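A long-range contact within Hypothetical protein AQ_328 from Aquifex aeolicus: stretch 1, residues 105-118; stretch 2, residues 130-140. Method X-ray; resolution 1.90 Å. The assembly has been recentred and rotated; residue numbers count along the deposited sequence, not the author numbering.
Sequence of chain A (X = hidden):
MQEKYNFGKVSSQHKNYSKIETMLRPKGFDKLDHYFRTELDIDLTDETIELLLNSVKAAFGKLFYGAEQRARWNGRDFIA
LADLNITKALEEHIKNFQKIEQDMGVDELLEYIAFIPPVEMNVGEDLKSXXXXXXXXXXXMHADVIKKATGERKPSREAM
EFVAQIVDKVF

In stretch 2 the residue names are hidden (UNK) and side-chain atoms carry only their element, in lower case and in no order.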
# COMPACT_ATOMS: atom_id res chain seq x y z
N GLY A 105 8.84 -5.21 6.12
CA GLY A 105 9.15 -3.83 6.47
C GLY A 105 7.92 -2.93 6.56
O GLY A 105 8.07 -1.72 6.62
N VAL A 106 6.73 -3.50 6.57
CA VAL A 106 5.50 -2.70 6.45
C VAL A 106 5.37 -1.65 7.54
O VAL A 106 5.00 -0.51 7.26
CB VAL A 106 4.23 -3.58 6.32
CG1 VAL A 106 2.97 -2.73 6.27
CG2 VAL A 106 4.29 -4.42 5.05
N ASP A 107 5.73 -1.99 8.78
CA ASP A 107 5.65 -1.03 9.88
C ASP A 107 6.58 0.15 9.68
O ASP A 107 6.20 1.28 9.97
CB ASP A 107 5.92 -1.69 11.22
CG ASP A 107 4.82 -2.66 11.59
OD1 ASP A 107 5.14 -3.79 12.02
OD2 ASP A 107 3.61 -2.37 11.45
N GLU A 108 7.79 -0.11 9.18
CA GLU A 108 8.73 0.95 8.91
C GLU A 108 8.28 1.72 7.67
O GLU A 108 8.43 2.94 7.60
CB GLU A 108 10.15 0.41 8.73
CG GLU A 108 10.66 -0.45 9.88
CD GLU A 108 10.41 -1.96 9.74
OE1 GLU A 108 9.24 -2.39 9.53
OE2 GLU A 108 11.40 -2.72 9.85
N LEU A 109 7.74 1.02 6.68
CA LEU A 109 7.36 1.68 5.44
C LEU A 109 6.16 2.60 5.66
O LEU A 109 6.03 3.67 5.05
CB LEU A 109 7.06 0.63 4.37
CG LEU A 109 8.25 -0.24 3.94
CD1 LEU A 109 7.69 -1.37 3.10
CD2 LEU A 109 9.28 0.61 3.22
N LEU A 110 5.28 2.20 6.57
CA LEU A 110 4.12 3.01 6.93
C LEU A 110 4.58 4.36 7.49
O LEU A 110 4.09 5.41 7.08
CB LEU A 110 3.26 2.29 7.98
CG LEU A 110 1.74 2.43 7.89
CD1 LEU A 110 1.20 2.29 9.29
CD2 LEU A 110 1.20 3.70 7.20
N GLU A 111 5.54 4.35 8.41
CA GLU A 111 6.09 5.59 8.96
C GLU A 111 6.80 6.40 7.89
O GLU A 111 6.69 7.62 7.84
CB GLU A 111 7.03 5.34 10.14
CG GLU A 111 7.14 6.56 11.04
CD GLU A 111 7.91 6.30 12.33
OE1 GLU A 111 7.60 6.96 13.36
OE2 GLU A 111 8.84 5.45 12.32
N TYR A 112 7.54 5.72 7.03
CA TYR A 112 8.23 6.37 5.94
C TYR A 112 7.31 7.15 5.00
O TYR A 112 7.64 8.27 4.65
CB TYR A 112 8.99 5.34 5.12
CG TYR A 112 9.78 5.99 4.02
CD1 TYR A 112 11.01 6.55 4.30
CD2 TYR A 112 9.29 6.06 2.71
CE1 TYR A 112 11.76 7.14 3.33
CE2 TYR A 112 10.05 6.66 1.70
CZ TYR A 112 11.28 7.20 2.04
OH TYR A 112 12.12 7.82 1.15
N ILE A 113 6.18 6.58 4.59
CA ILE A 113 5.32 7.32 3.66
C ILE A 113 4.62 8.54 4.26
O ILE A 113 4.15 9.40 3.51
CB ILE A 113 4.33 6.40 2.92
CG1 ILE A 113 3.37 5.69 3.88
CG2 ILE A 113 5.12 5.44 2.04
CD1 ILE A 113 2.10 5.15 3.24
N ALA A 114 4.58 8.64 5.59
CA ALA A 114 4.02 9.79 6.29
C ALA A 114 2.61 10.08 5.74
O ALA A 114 2.32 11.18 5.26
CB ALA A 114 4.92 11.00 6.16
N PHE A 115 1.76 9.07 5.84
CA PHE A 115 0.43 9.11 5.25
C PHE A 115 -0.50 10.06 5.99
O PHE A 115 -0.56 10.04 7.22
CB PHE A 115 -0.16 7.69 5.23
CG PHE A 115 -1.56 7.64 4.70
CD1 PHE A 115 -2.61 7.25 5.51
CD2 PHE A 115 -1.82 7.99 3.39
CE1 PHE A 115 -3.90 7.21 5.02
CE2 PHE A 115 -3.11 7.95 2.89
CZ PHE A 115 -4.16 7.56 3.71
N ILE A 116 -1.20 10.90 5.25
CA ILE A 116 -2.21 11.83 5.77
C ILE A 116 -3.46 11.59 4.93
O ILE A 116 -3.49 11.93 3.74
CB ILE A 116 -1.73 13.28 5.63
CG1 ILE A 116 -0.45 13.47 6.46
CG2 ILE A 116 -2.82 14.27 6.07
CD1 ILE A 116 0.35 14.69 6.07
N PRO A 117 -4.50 10.99 5.47
CA PRO A 117 -5.68 10.77 4.65
C PRO A 117 -6.33 12.10 4.27
O PRO A 117 -6.28 13.05 5.06
CB PRO A 117 -6.58 9.91 5.54
CG PRO A 117 -6.10 10.14 6.90
CD PRO A 117 -4.66 10.46 6.83
N PRO A 118 -6.90 12.19 3.08
CA PRO A 118 -7.50 13.43 2.59
C PRO A 118 -8.91 13.69 3.14
O PRO A 118 -9.87 13.81 2.38
CB PRO A 118 -7.51 13.22 1.08
CG PRO A 118 -7.67 11.72 0.90
CD PRO A 118 -6.98 11.10 2.08
N UNK A 130 -5.37 -0.83 11.85
CA UNK A 130 -5.41 -1.68 10.65
C UNK A 130 -4.56 -1.18 9.50
O UNK A 130 -4.54 -1.84 8.47
o UNK A 130 -6.83 -4.77 9.94
c UNK A 130 -6.85 -1.82 10.11
o UNK A 130 -7.05 -4.69 12.15
c UNK A 130 -7.73 -2.76 10.91
c UNK A 130 -7.16 -4.17 11.00
N UNK A 131 -3.91 -0.03 9.62
CA UNK A 131 -3.18 0.55 8.52
C UNK A 131 -2.07 -0.37 8.03
O UNK A 131 -1.74 -0.36 6.84
c UNK A 131 -5.60 4.19 8.55
o UNK A 131 -5.67 6.61 8.61
c UNK A 131 -4.82 3.03 8.61
c UNK A 131 -2.57 1.89 8.92
c UNK A 131 -3.62 5.52 8.89
c UNK A 131 -4.98 5.43 8.67
c UNK A 131 -2.85 4.36 8.98
c UNK A 131 -3.43 3.10 8.84
N UNK A 132 -1.45 -1.13 8.92
CA UNK A 132 -0.40 -2.04 8.46
C UNK A 132 -0.94 -3.14 7.54
O UNK A 132 -0.30 -3.52 6.57
c UNK A 132 0.46 -4.01 11.77
n UNK A 132 1.06 -6.45 10.41
c UNK A 132 2.02 -5.56 10.65
c UNK A 132 -0.39 -3.54 10.58
n UNK A 132 3.26 -5.80 10.25
n UNK A 132 1.78 -4.42 11.29
c UNK A 132 0.39 -2.61 9.65
N UNK A 133 -2.14 -3.65 7.83
CA UNK A 133 -2.77 -4.66 6.99
C UNK A 133 -3.21 -4.07 5.66
O UNK A 133 -3.05 -4.70 4.64
o UNK A 133 -2.36 -6.71 8.89
c UNK A 133 -3.93 -5.32 7.72
n UNK A 133 -4.17 -5.99 10.02
c UNK A 133 -3.43 -6.08 8.93
N UNK A 134 -3.74 -2.86 5.68
CA UNK A 134 -4.15 -2.20 4.43
C UNK A 134 -2.95 -1.96 3.53
O UNK A 134 -3.00 -2.25 2.33
c UNK A 134 -6.91 -0.01 6.05
c UNK A 134 -4.88 -0.90 4.75
c UNK A 134 -6.19 -1.22 5.48
c UNK A 134 -5.14 -0.11 3.47
N UNK A 135 -1.87 -1.44 4.10
CA UNK A 135 -0.67 -1.15 3.33
C UNK A 135 -0.03 -2.42 2.82
O UNK A 135 0.44 -2.47 1.70
c UNK A 135 1.12 0.54 3.13
se UNK A 135 2.67 1.15 4.01
c UNK A 135 0.35 -0.35 4.13
c UNK A 135 3.94 1.52 2.47
N UNK A 136 0.03 -3.44 3.66
CA UNK A 136 0.52 -4.75 3.25
C UNK A 136 -0.26 -5.34 2.10
O UNK A 136 0.35 -5.86 1.17
N UNK A 137 -1.58 -5.24 2.11
CA UNK A 137 -2.44 -5.60 0.99
C UNK A 137 -2.19 -4.79 -0.27
O UNK A 137 -2.21 -5.33 -1.39
N UNK A 138 -1.99 -3.50 -0.11
CA UNK A 138 -1.68 -2.61 -1.23
C UNK A 138 -0.32 -2.97 -1.84
O UNK A 138 -0.14 -2.91 -3.04
c UNK A 138 -2.98 0.77 0.10
c UNK A 138 -3.93 -0.49 -1.90
c UNK A 138 -3.12 -0.56 -0.59
c UNK A 138 -1.72 -1.14 -0.82
N UNK A 139 0.64 -3.36 -1.01
CA UNK A 139 1.95 -3.79 -1.51
C UNK A 139 1.84 -5.07 -2.31
O UNK A 139 2.42 -5.16 -3.41
c UNK A 139 4.56 -2.02 -0.80
c UNK A 139 2.94 -3.91 -0.36
c UNK A 139 4.11 -2.86 1.52
c UNK A 139 3.51 -2.58 0.14
N UNK A 140 1.08 -6.05 -1.82
CA UNK A 140 0.91 -7.31 -2.54
C UNK A 140 0.15 -7.12 -3.82
O UNK A 140 0.48 -7.76 -4.81
c UNK A 140 0.15 -8.35 -1.73
c UNK A 140 2.32 -9.31 -0.83
c UNK A 140 0.91 -8.85 -0.50
c UNK A 140 0.09 -9.96 0.11

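Position 130 carries three carbons in a row, the third bearing two oxygens. It reaches nothing on stretch 1. This is a carboxylate on a two-carbon arm: Glu 130.

Position 131 has one carbon, then a six-carbon ring bearing one oxygen. Its CB lies 3.8 Å from Leu 110 CD1. A phenol ring means Tyr 131. The edge of Phe 115 is directed toward the face of this ring in an offset pair, with planes at 74° and centroids 5.8 Å apart. Tyr 131 OH lies 3.9 Å from Pro 117 CG.

Position 132 has three carbons, a nitrogen, then a carbon carrying two more nitrogens. The group meets the carboxylate of Asp 107. This is a guanidinium, so Arg 132. Its NE donates to Asp 107 OD2 at 2.8 Å, forming a salt bridge. Arg 132 NH1 also donates to Asp 107 OD1, at 3.3 Å.

Position 133 has two carbons, the second carrying one oxygen and one nitrogen. It makes no contact with stretch 1. The amide is Asn 133, whose ND2 donates to Glu 130 OE1 at 2.9 Å, within its own stretch.

Position 134 has four carbons, forked at the first, with one arm two carbons long. That is Ile 134. It does not touch stretch 1.

Position 135 has two carbons, a selenium and a last carbon, unbranched. The selenium lies 3.8 Å from Leu 110 CA and 4.1 Å from Ile 113 CD1. This is Met 135, present as selenomethionine. Its CE lies 3.8 Å from Leu 109 CB.

Position 136 has no side-chain atoms: Gly 136. Its N is 4.0 Å from Val 106 CG1.

Position 137 is also bare, Gly 137, without contact.

Position 138 has four carbons forked at the second: Leu 138. It lacks contact too.

Position 139 has the same pattern. One terminal carbon lies 3.9 Å from Val 106 CG2, and the residue is Leu 139.

Position 140 is again four carbons forked at the second, Leu 140, without contact.

The two helices cross nearly at right angles, their axes 9.6 Å apart at closest approach. Val 106 fits among Arg 132, Met 135, Gly 136 and Leu 139. Met 135 in turn fits among Val 106, Leu 109, Leu 110 and Ile 113. This reciprocal packing forms the apolar centre. The salt bridge adds a polar tie at an exposed margin, while the aromatic pair extends the contact beyond the first helix.

Stretch 2, residues 130-140: EYRNIMGGLLL
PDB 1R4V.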